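Local coordinates for protein putative anti-sigma factor antagonist TM_1081 (Thermotoga maritima, PDB 3F43) that may act, in its phosphorylated form, as an anti-anti-sigma factor that counters an anti-sigma factor and so releases a sigma factor from inhibition, at residues E46-G51 with L77-S82. Residues are numbered along the deposited sequence; the frame is centred on the assembly and turned at random.
Sequences EFLNKG and LKSISS
Leu-48 reaches across from the last turn of helix 36-48 and sets its two methyl groups against neighbouring residues of helix 67-83. CD2 meets the CG1 methylene of Ile-80 at 3.7 Å and brushes the CD1 methyl beyond it, the two side chains crossing at about a right angle. The other branch, CD1, lies 3.9 Å from Ser-79 OG and about as far from its CB, so the serine offers a carbon and a hydroxyl to the same methyl. With OG anti to the backbone N (chi1 174°), that hydroxyl is turned to the leucine, which cannot bond to it. Cutting Leu-48 back to an alanine removes both methyls, and is likely to leave a gap beside Ile-80 CG1 and Ser-79 CB. On the side of the sheet, Ile-55 of strand 54-58 touches both Leu-48 and Ile-80, while Phe-44, one turn back on helix 36-48, packs on Ser-79. Just after Leu-48 the chain leaves the helix through a Schellman motif: Gly-51 N bonds to Leu-48 O at 3.2 Å, Tyr-52 N returns to Phe-47 O, and Gly-51 takes the positive phi (92°). The contact thus joins the C-terminal ends of two helices on one side of the STAS-domain sheet. No hydrogen bond or salt bridge spans the two segments, so their direct hold on each other rests on van der Waals contact over a small area.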
loop_
_atom_site.group_PDB
_atom_site.type_symbol
_atom_site.label_atom_id
_atom_site.label_comp_id
_atom_site.label_asym_id
_atom_site.label_seq_id
_atom_site.Cartn_x
_atom_site.Cartn_y
_atom_site.Cartn_z
ATOM N N GLU A 46 -4.890 -18.788 4.799
ATOM C CA GLU A 46 -4.251 -20.072 4.537
ATOM C C GLU A 46 -2.881 -20.263 5.164
ATOM O O GLU A 46 -2.522 -21.381 5.511
ATOM C CB GLU A 46 -4.111 -20.290 3.019
ATOM C CG GLU A 46 -5.436 -20.348 2.320
ATOM C CD GLU A 46 -6.289 -21.534 2.750
ATOM O OE1 GLU A 46 -5.748 -22.652 2.912
ATOM O OE2 GLU A 46 -7.503 -21.353 2.942
ATOM N N PHE A 47 -2.114 -19.184 5.283
ATOM C CA PHE A 47 -0.733 -19.296 5.676
ATOM C C PHE A 47 -0.456 -18.505 6.966
ATOM O O PHE A 47 -0.123 -19.096 7.982
ATOM C CB PHE A 47 0.156 -18.907 4.511
ATOM C CG PHE A 47 -0.171 -19.671 3.248
ATOM C CD1 PHE A 47 -0.102 -21.048 3.235
ATOM C CD2 PHE A 47 -0.602 -19.002 2.119
ATOM C CE1 PHE A 47 -0.454 -21.758 2.106
ATOM C CE2 PHE A 47 -0.978 -19.709 0.981
ATOM C CZ PHE A 47 -0.881 -21.070 0.982
ATOM N N LEU A 48 -0.522 -17.177 6.888
ATOM C CA LEU A 48 -0.017 -16.347 7.990
ATOM C C LEU A 48 -0.778 -16.627 9.282
ATOM O O LEU A 48 -0.174 -16.779 10.341
ATOM C CB LEU A 48 -0.074 -14.860 7.638
ATOM C CG LEU A 48 0.834 -14.427 6.498
ATOM C CD1 LEU A 48 0.610 -12.990 6.015
ATOM C CD2 LEU A 48 2.311 -14.646 6.830
ATOM N N ASN A 49 -2.098 -16.730 9.211
ATOM C CA ASN A 49 -2.874 -17.001 10.423
ATOM C C ASN A 49 -2.781 -18.434 10.941
ATOM O O ASN A 49 -3.208 -18.714 12.056
ATOM C CB ASN A 49 -4.330 -16.563 10.242
ATOM C CG ASN A 49 -4.479 -15.049 10.015
ATOM O OD1 ASN A 49 -3.567 -14.248 10.277
ATOM N ND2 ASN A 49 -5.645 -14.653 9.527
ATOM N N LYS A 50 -2.174 -19.318 10.154
ATOM C CA LYS A 50 -1.906 -20.698 10.538
ATOM C C LYS A 50 -0.437 -20.904 10.916
ATOM O O LYS A 50 -0.029 -22.039 11.134
ATOM C CB LYS A 50 -2.305 -21.663 9.432
ATOM C CG LYS A 50 -3.766 -21.566 9.020
ATOM C CD LYS A 50 -4.178 -22.672 8.092
ATOM C CE LYS A 50 -5.689 -22.719 7.909
ATOM N NZ LYS A 50 -6.082 -23.729 6.864
ATOM N N GLY A 51 0.333 -19.825 11.005
ATOM C CA GLY A 51 1.714 -19.897 11.485
ATOM C C GLY A 51 2.800 -20.087 10.425
ATOM O O GLY A 51 3.985 -20.205 10.767
ATOM N N LEU A 77 4.365 -8.097 4.527
ATOM C CA LEU A 77 5.639 -7.724 5.097
ATOM C C LEU A 77 5.517 -7.350 6.572
ATOM O O LEU A 77 6.327 -7.785 7.404
ATOM C CB LEU A 77 6.237 -6.549 4.324
ATOM C CG LEU A 77 7.554 -6.010 4.853
ATOM C CD1 LEU A 77 8.662 -7.110 5.032
ATOM C CD2 LEU A 77 8.031 -4.916 3.937
ATOM N N LYS A 78 4.494 -6.553 6.902
ATOM C CA LYS A 78 4.237 -6.148 8.279
ATOM C C LYS A 78 3.971 -7.349 9.168
ATOM O O LYS A 78 4.517 -7.455 10.249
ATOM C CB LYS A 78 3.047 -5.178 8.347
ATOM C CG LYS A 78 3.374 -3.780 7.881
ATOM C CD LYS A 78 2.093 -2.920 7.626
ATOM C CE LYS A 78 1.314 -2.596 8.867
ATOM N NZ LYS A 78 0.259 -1.548 8.552
ATOM N N SER A 79 3.145 -8.280 8.689
ATOM C CA SER A 79 2.822 -9.454 9.486
ATOM C C SER A 79 4.077 -10.277 9.739
ATOM O O SER A 79 4.355 -10.709 10.873
ATOM C CB SER A 79 1.777 -10.312 8.773
ATOM O OG SER A 79 1.558 -11.513 9.462
ATOM N N ILE A 80 4.823 -10.533 8.661
ATOM C CA ILE A 80 6.008 -11.365 8.776
ATOM C C ILE A 80 7.115 -10.710 9.649
ATOM O O ILE A 80 7.749 -11.378 10.476
ATOM C CB ILE A 80 6.528 -11.840 7.392
ATOM C CG1 ILE A 80 5.501 -12.814 6.795
ATOM C CG2 ILE A 80 7.882 -12.492 7.517
ATOM C CD1 ILE A 80 5.855 -13.321 5.370
ATOM N N SER A 81 7.301 -9.401 9.504
ATOM C CA SER A 81 8.264 -8.676 10.331
ATOM C C SER A 81 7.866 -8.752 11.802
ATOM O O SER A 81 8.716 -8.918 12.680
ATOM C CB SER A 81 8.369 -7.225 9.876
ATOM O OG SER A 81 9.331 -6.526 10.658
ATOM N N SER A 82 6.564 -8.641 12.062
ATOM C CA SER A 82 6.067 -8.688 13.440
ATOM C C SER A 82 6.331 -10.059 14.089
ATOM O O SER A 82 6.732 -10.129 15.239
ATOM C CB SER A 82 4.574 -8.330 13.480
ATOM O OG SER A 82 4.087 -8.249 14.821
#